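Local coordinates for acyl-CoA dehydrogenase (Bacillus subtilis, PDB 5LNX), which uses FAD to oxidise saturated acyl-CoA thioesters to 2,3-dehydroacyl-CoA, passing the electrons to an acceptor, at residues V260-A263 / K264-Q268; A275-G278 / I279-K282. All coordinates share one frame; numbering follows the deposited sequence.

Overall arrangement
Interactions 1 and 2 follow each other along the chain, at the end of helix 229-265 and the start of helix 277-305, with the two-stranded hairpin 267-268/271-272 between them. Their centres are 11 Å apart and their nearest atoms about 4 Å apart without touching; both touch the same FAD and the second subunit. Interaction 1 supplies Arg266 to its diphosphate, whereas interaction 2 sets Asn276 against the adenine and Ile279 against the ribose. Both centres lie 33 Å from the centre of the chain, at the far end of the C-terminal helical domain. The second subunit adds Thr124, Ser130 and Thr156 to this FAD, which is therefore bound at a subunit interface.

Interaction 1. Residues V260-A263 / K264-Q268; sequences VDYA and KQRVQ. With FAD (flavin-adenine dinucleotide), chain Q.
Tyr262 and Arg266 sit one helical turn apart and run side by side, joined by both backbone and side chain. The backbone bond from Arg266 N to Tyr262 O, at 2.8 Å and an N-H...O angle of 155°, is the firm one of the turn. Weak bonds surround it, Lys264 N reaching Val260 O and Asp261 O, and Gln265 N dividing between Asp261 O and Tyr262 O. Arg266 is the first residue to leave helical angles. Its CB lies over one face of the Tyr262 ring, 3.9 Å from the centroid, a CH-pi contact, while CD packs 3.4 Å from Tyr262 OH. The phenol ring itself stacks on Tyr336. A bend at chi2 (70°) turns the otherwise extended Arg266 chain toward FAD, where NE gives a 2.9 Å hydrogen bond to O1A and NH2 a weak one to the same oxygen. NH1 is satisfied separately, by Pro126 O of the second subunit. A leucine in place of Arg266 would probably leave O1A without these donors and the diphosphate without this positive charge. Gln268 also spans the interface: NE2 bonds Val267 O at 2.8 Å and His127 O of the second subunit, whose Gly129 N and Asp131 N bond OE1. Helix end and hairpin strand thus form part of the intersubunit FAD diphosphate site of an acyl-CoA dehydrogenase.

Interaction 2. Residues A275-G278 / I279-K282; sequences ANQG and ISFK. With FAD (flavin-adenine dinucleotide), chain Q.
Asn276 O accepts two backbone bonds at the start of helix 277-305, from Ser280 N at 2.8 Å, in the carbonyl plane, and from Ile279 N, which stands 51° out of that plane. Asn276 occupies the N-cap position of this helical first turn, but its side chain makes no capping bond and serves the FAD pocket instead. Its amide approaches the adenine, ND2 coming within 3.5 Å of FAD C6A, while the same nitrogen is hydrogen-bonded to Ile273 O. Ile279 meets the ribose, with CD1 3.7 Å from FAD O3B. Ser280 OG, held between backbone N and carbonyl carbon (chi1 58°), turns back to give Asn276 O a third, weak bond. One residue further along, Phe281 N bonds Gln277 O at 3.0 Å, and the two side chains run alongside each other. The Gln277 amide has partners outside this chain: OE1 accepts from Gly278 N of the fourth subunit, whose Gln277 OE1 accepts in turn from Gly278 N of this chain, and NE2 reaches N1A of another FAD. The amide plane is turned 38° from the Phe281 ring; Gln277 CB lies over one face of that ring, offset toward the rim, 4.3 Å from the centroid, and CG comes within 3.6 Å of Phe281 CE1.

Interaction 1. Residues V260-A263 / K264-Q268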
loop_
_atom_site.group_PDB
_atom_site.type_symbol
_atom_site.label_atom_id
_atom_site.label_comp_id
_atom_site.label_asym_id
_atom_site.label_seq_id
_atom_site.Cartn_x
_atom_site.Cartn_y
_atom_site.Cartn_z
ATOM N N VAL D 260 13.831 -8.348 -14.664
ATOM C CA VAL D 260 14.796 -7.383 -15.182
ATOM C C VAL D 260 15.194 -7.775 -16.608
ATOM O O VAL D 260 14.997 -7.022 -17.566
ATOM C CB VAL D 260 16.059 -7.313 -14.298
ATOM C CG1 VAL D 260 17.177 -6.541 -15.000
ATOM C CG2 VAL D 260 15.737 -6.669 -12.961
ATOM N N ASP D 261 15.769 -8.962 -16.707
ATOM C CA ASP D 261 16.107 -9.645 -17.948
ATOM C C ASP D 261 14.974 -9.557 -18.992
ATOM O O ASP D 261 15.185 -9.161 -20.151
ATOM C CB ASP D 261 16.430 -11.141 -17.566
ATOM C CG ASP D 261 16.592 -12.050 -18.772
ATOM O OD1 ASP D 261 15.566 -12.157 -19.426
ATOM O OD2 ASP D 261 17.649 -12.704 -19.057
ATOM N N TYR D 262 13.775 -9.951 -18.617
ATOM C CA TYR D 262 12.659 -9.901 -19.596
ATOM C C TYR D 262 12.389 -8.467 -20.049
ATOM O O TYR D 262 12.106 -8.226 -21.219
ATOM C CB TYR D 262 11.368 -10.504 -19.052
ATOM C CG TYR D 262 10.236 -10.513 -20.047
ATOM C CD1 TYR D 262 10.074 -11.560 -20.970
ATOM C CD2 TYR D 262 9.307 -9.479 -20.064
ATOM C CE1 TYR D 262 9.031 -11.555 -21.889
ATOM C CE2 TYR D 262 8.273 -9.452 -20.992
ATOM C CZ TYR D 262 8.133 -10.497 -21.895
ATOM O OH TYR D 262 7.056 -10.473 -22.770
ATOM N N ALA D 263 12.413 -7.549 -19.090
ATOM C CA ALA D 263 12.012 -6.156 -19.286
ATOM C C ALA D 263 12.970 -5.388 -20.186
ATOM O O ALA D 263 12.636 -4.299 -20.671
ATOM C CB ALA D 263 11.918 -5.451 -17.941
ATOM N N LYS D 264 14.187 -5.913 -20.268
ATOM C CA LYS D 264 15.297 -5.326 -21.017
ATOM C C LYS D 264 15.236 -5.754 -22.471
ATOM O O LYS D 264 15.605 -4.988 -23.374
ATOM C CB LYS D 264 16.648 -5.785 -20.436
ATOM C CG LYS D 264 17.136 -4.941 -19.269
ATOM C CD LYS D 264 18.240 -5.626 -18.501
ATOM C CE LYS D 264 19.567 -5.431 -19.205
ATOM N NZ LYS D 264 20.619 -6.270 -18.575
ATOM N N GLN D 265 14.799 -6.995 -22.661
ATOM C CA GLN D 265 14.749 -7.682 -23.950
ATOM C C GLN D 265 13.434 -7.368 -24.652
ATOM O O GLN D 265 13.376 -7.187 -25.874
ATOM C CB GLN D 265 14.854 -9.213 -23.721
ATOM C CG GLN D 265 14.181 -10.090 -24.803
ATOM C CD GLN D 265 13.449 -11.362 -24.306
ATOM O OE1 GLN D 265 12.339 -11.666 -24.785
ATOM N NE2 GLN D 265 13.997 -12.045 -23.311
ATOM N N ARG D 266 12.363 -7.352 -23.885
ATOM C CA ARG D 266 11.021 -7.183 -24.453
ATOM C C ARG D 266 10.779 -5.750 -24.923
ATOM O O ARG D 266 10.867 -4.804 -24.134
ATOM C CB ARG D 266 9.940 -7.552 -23.448
ATOM C CG ARG D 266 8.543 -7.278 -23.968
ATOM C CD ARG D 266 8.154 -8.227 -25.086
ATOM N NE ARG D 266 6.774 -7.988 -25.485
ATOM C CZ ARG D 266 6.120 -8.697 -26.402
ATOM N NH1 ARG D 266 6.752 -9.633 -27.093
ATOM N NH2 ARG D 266 4.831 -8.427 -26.676
ATOM N N VAL D 267 10.437 -5.631 -26.203
ATOM C CA VAL D 267 10.318 -4.345 -26.869
ATOM C C VAL D 267 8.864 -4.132 -27.213
ATOM O O VAL D 267 8.210 -5.031 -27.750
ATOM C CB VAL D 267 11.178 -4.267 -28.169
ATOM C CG1 VAL D 267 12.641 -4.474 -27.843
ATOM N N GLN D 268 8.347 -2.963 -26.855
ATOM C CA GLN D 268 7.011 -2.505 -27.343
ATOM C C GLN D 268 7.113 -1.013 -27.499
ATOM O O GLN D 268 7.888 -0.373 -26.801
ATOM C CB GLN D 268 5.866 -2.805 -26.358
ATOM C CG GLN D 268 5.468 -4.262 -26.225
ATOM C CD GLN D 268 4.760 -4.789 -27.434
ATOM O OE1 GLN D 268 3.557 -4.585 -27.597
ATOM N NE2 GLN D 268 5.490 -5.476 -28.295
HETATM P PA FAD Q . 3.387 -6.375 -23.409
HETATM O O1A FAD Q . 4.702 -7.044 -23.759
HETATM O O2A FAD Q . 2.712 -5.364 -24.273
HETATM O O5B FAD Q . 3.649 -5.504 -22.068
HETATM C C5B FAD Q . 4.324 -6.088 -20.952
HETATM C C4B FAD Q . 4.499 -5.087 -19.806
HETATM O O4B FAD Q . 5.090 -3.903 -20.326
HETATM C C3B FAD Q . 3.188 -4.698 -19.162
HETATM O O3B FAD Q . 3.302 -4.702 -17.737
HETATM C C2B FAD Q . 2.907 -3.307 -19.668
HETATM O O2B FAD Q . 2.291 -2.533 -18.636
HETATM C C1B FAD Q . 4.289 -2.794 -19.974
HETATM N N9A FAD Q . 4.361 -1.763 -21.007
HETATM C C8A FAD Q . 4.680 -1.929 -22.304
HETATM N N7A FAD Q . 4.712 -0.735 -22.949
HETATM C C5A FAD Q . 4.438 0.208 -22.017
HETATM C C6A FAD Q . 4.338 1.677 -21.976
HETATM N N6A FAD Q . 4.512 2.374 -23.104
HETATM N N1A FAD Q . 4.072 2.271 -20.781
HETATM C C2A FAD Q . 3.883 1.561 -19.644
HETATM N N3A FAD Q . 3.984 0.231 -19.616
HETATM C C4A FAD Q . 4.234 -0.478 -20.737
HETATM N N1 FAD Q . -5.907 -10.441 -26.887
HETATM C C2 FAD Q . -6.911 -10.319 -27.804
HETATM O O2 FAD Q . -6.792 -9.486 -28.733
HETATM N N3 FAD Q . -8.041 -11.064 -27.713
HETATM C C4 FAD Q . -8.257 -11.956 -26.739
HETATM O O4 FAD Q . -9.304 -12.631 -26.711
HETATM C C4X FAD Q . -7.220 -12.139 -25.719
HETATM N N5 FAD Q . -7.396 -13.007 -24.706
HETATM C C5X FAD Q . -6.434 -13.185 -23.764
HETATM C C6 FAD Q . -6.616 -14.137 -22.767
HETATM C C7 FAD Q . -5.656 -14.321 -21.797
HETATM C C7M FAD Q . -5.884 -15.326 -20.707
HETATM C C8 FAD Q . -4.407 -13.558 -21.862
HETATM C C8M FAD Q . -3.340 -13.737 -20.821
HETATM C C9 FAD Q . -4.213 -12.624 -22.862
HETATM C C9A FAD Q . -5.170 -12.395 -23.839
HETATM N N10 FAD Q . -4.979 -11.440 -24.887
HETATM C C10 FAD Q . -5.994 -11.315 -25.847
HETATM C "C1'" FAD Q . -3.735 -10.656 -25.038
HETATM C "C2'" FAD Q . -3.606 -9.439 -24.146
HETATM O "O2'" FAD Q . -4.391 -8.440 -24.764
HETATM C "C3'" FAD Q . -2.145 -8.998 -24.015
HETATM O "O3'" FAD Q . -1.460 -9.854 -23.071
HETATM C "C4'" FAD Q . -1.925 -7.531 -23.609
HETATM O "O4'" FAD Q . -2.655 -6.654 -24.481
HETATM C "C5'" FAD Q . -0.449 -7.127 -23.600
HETATM O "O5'" FAD Q . 0.344 -7.993 -24.428
HETATM P P FAD Q . 1.772 -8.642 -23.940
HETATM O O1P FAD Q . 1.378 -9.814 -23.058
HETATM O O2P FAD Q . 2.774 -8.826 -25.065
HETATM O O3P FAD Q . 2.358 -7.515 -22.931
#

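Interaction 2. Residues A275-G278 / I279-K282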
loop_
_atom_site.group_PDB
_atom_site.type_symbol
_atom_site.label_atom_id
_atom_site.label_comp_id
_atom_site.label_asym_id
_atom_site.label_seq_id
_atom_site.Cartn_x
_atom_site.Cartn_y
_atom_site.Cartn_z
ATOM N N ALA D 275 12.292 0.893 -20.263
ATOM C CA ALA D 275 12.522 2.331 -20.461
ATOM C C ALA D 275 11.351 3.140 -19.897
ATOM O O ALA D 275 11.398 4.363 -19.793
ATOM C CB ALA D 275 12.706 2.638 -21.943
ATOM N N ASN D 276 10.270 2.445 -19.596
ATOM C CA ASN D 276 9.101 3.050 -18.985
ATOM C C ASN D 276 9.153 3.007 -17.474
ATOM O O ASN D 276 9.332 1.946 -16.886
ATOM C CB ASN D 276 7.860 2.325 -19.439
ATOM C CG ASN D 276 7.698 2.352 -20.929
ATOM O OD1 ASN D 276 7.480 3.409 -21.515
ATOM N ND2 ASN D 276 7.736 1.186 -21.547
ATOM N N GLN D 277 9.020 4.178 -16.864
ATOM C CA GLN D 277 9.083 4.337 -15.417
ATOM C C GLN D 277 7.980 3.536 -14.695
ATOM O O GLN D 277 8.174 3.023 -13.614
ATOM C CB GLN D 277 9.025 5.821 -15.060
ATOM C CG GLN D 277 10.373 6.505 -15.130
ATOM C CD GLN D 277 10.330 7.943 -14.654
ATOM O OE1 GLN D 277 9.251 8.546 -14.533
ATOM N NE2 GLN D 277 11.503 8.544 -14.502
ATOM N N GLY D 278 6.826 3.416 -15.330
ATOM C CA GLY D 278 5.790 2.493 -14.871
ATOM C C GLY D 278 6.398 1.138 -14.524
ATOM O O GLY D 278 6.020 0.518 -13.519
ATOM N N ILE D 279 7.352 0.698 -15.343
ATOM C CA ILE D 279 7.956 -0.641 -15.218
ATOM C C ILE D 279 9.217 -0.586 -14.371
ATOM O O ILE D 279 9.288 -1.204 -13.316
ATOM C CB ILE D 279 8.258 -1.262 -16.595
ATOM C CG1 ILE D 279 6.965 -1.633 -17.320
ATOM C CG2 ILE D 279 9.143 -2.485 -16.482
ATOM C CD1 ILE D 279 6.054 -2.567 -16.550
ATOM N N SER D 280 10.187 0.214 -14.796
ATOM C CA SER D 280 11.454 0.350 -14.042
ATOM C C SER D 280 11.262 0.597 -12.539
ATOM O O SER D 280 11.953 -0.001 -11.732
ATOM C CB SER D 280 12.373 1.425 -14.640
ATOM O OG SER D 280 11.724 2.663 -14.657
ATOM N N PHE D 281 10.326 1.457 -12.176
ATOM C CA PHE D 281 10.064 1.797 -10.756
ATOM C C PHE D 281 9.613 0.609 -9.878
ATOM O O PHE D 281 9.968 0.546 -8.698
ATOM C CB PHE D 281 9.013 2.912 -10.632
ATOM C CG PHE D 281 9.575 4.308 -10.767
ATOM C CD1 PHE D 281 10.673 4.568 -11.579
ATOM C CD2 PHE D 281 8.971 5.375 -10.107
ATOM C CE1 PHE D 281 11.166 5.861 -11.705
ATOM C CE2 PHE D 281 9.458 6.677 -10.233
ATOM C CZ PHE D 281 10.556 6.918 -11.039
ATOM N N LYS D 282 8.822 -0.292 -10.462
ATOM C CA LYS D 282 8.526 -1.605 -9.885
ATOM C C LYS D 282 9.778 -2.437 -9.611
ATOM O O LYS D 282 9.891 -3.130 -8.581
ATOM C CB LYS D 282 7.661 -2.431 -10.824
ATOM C CG LYS D 282 6.229 -1.940 -10.962
ATOM C CD LYS D 282 5.420 -2.904 -11.806
ATOM C CE LYS D 282 4.072 -2.322 -12.181
ATOM N NZ LYS D 282 3.232 -1.972 -10.996
HETATM P PA FAD Q . 3.387 -6.375 -23.409
HETATM O O1A FAD Q . 4.702 -7.044 -23.759
HETATM O O2A FAD Q . 2.712 -5.364 -24.273
HETATM O O5B FAD Q . 3.649 -5.504 -22.068
HETATM C C5B FAD Q . 4.324 -6.088 -20.952
HETATM C C4B FAD Q . 4.499 -5.087 -19.806
HETATM O O4B FAD Q . 5.090 -3.903 -20.326
HETATM C C3B FAD Q . 3.188 -4.698 -19.162
HETATM O O3B FAD Q . 3.302 -4.702 -17.737
HETATM C C2B FAD Q . 2.907 -3.307 -19.668
HETATM O O2B FAD Q . 2.291 -2.533 -18.636
HETATM C C1B FAD Q . 4.289 -2.794 -19.974
HETATM N N9A FAD Q . 4.361 -1.763 -21.007
HETATM C C8A FAD Q . 4.680 -1.929 -22.304
HETATM N N7A FAD Q . 4.712 -0.735 -22.949
HETATM C C5A FAD Q . 4.438 0.208 -22.017
HETATM C C6A FAD Q . 4.338 1.677 -21.976
HETATM N N6A FAD Q . 4.512 2.374 -23.104
HETATM N N1A FAD Q . 4.072 2.271 -20.781
HETATM C C2A FAD Q . 3.883 1.561 -19.644
HETATM N N3A FAD Q . 3.984 0.231 -19.616
HETATM C C4A FAD Q . 4.234 -0.478 -20.737
HETATM N N1 FAD Q . -5.907 -10.441 -26.887
HETATM C C2 FAD Q . -6.911 -10.319 -27.804
HETATM O O2 FAD Q . -6.792 -9.486 -28.733
HETATM N N3 FAD Q . -8.041 -11.064 -27.713
HETATM C C4 FAD Q . -8.257 -11.956 -26.739
HETATM O O4 FAD Q . -9.304 -12.631 -26.711
HETATM C C4X FAD Q . -7.220 -12.139 -25.719
HETATM N N5 FAD Q . -7.396 -13.007 -24.706
HETATM C C5X FAD Q . -6.434 -13.185 -23.764
HETATM C C6 FAD Q . -6.616 -14.137 -22.767
HETATM C C7 FAD Q . -5.656 -14.321 -21.797
HETATM C C7M FAD Q . -5.884 -15.326 -20.707
HETATM C C8 FAD Q . -4.407 -13.558 -21.862
HETATM C C8M FAD Q . -3.340 -13.737 -20.821
HETATM C C9 FAD Q . -4.213 -12.624 -22.862
HETATM C C9A FAD Q . -5.170 -12.395 -23.839
HETATM N N10 FAD Q . -4.979 -11.440 -24.887
HETATM C C10 FAD Q . -5.994 -11.315 -25.847
HETATM C "C1'" FAD Q . -3.735 -10.656 -25.038
HETATM C "C2'" FAD Q . -3.606 -9.439 -24.146
HETATM O "O2'" FAD Q . -4.391 -8.440 -24.764
HETATM C "C3'" FAD Q . -2.145 -8.998 -24.015
HETATM O "O3'" FAD Q . -1.460 -9.854 -23.071
HETATM C "C4'" FAD Q . -1.925 -7.531 -23.609
HETATM O "O4'" FAD Q . -2.655 -6.654 -24.481
HETATM C "C5'" FAD Q . -0.449 -7.127 -23.600
HETATM O "O5'" FAD Q . 0.344 -7.993 -24.428
HETATM P P FAD Q . 1.772 -8.642 -23.940
HETATM O O1P FAD Q . 1.378 -9.814 -23.058
HETATM O O2P FAD Q . 2.774 -8.826 -25.065
HETATM O O3P FAD Q . 2.358 -7.515 -22.931
#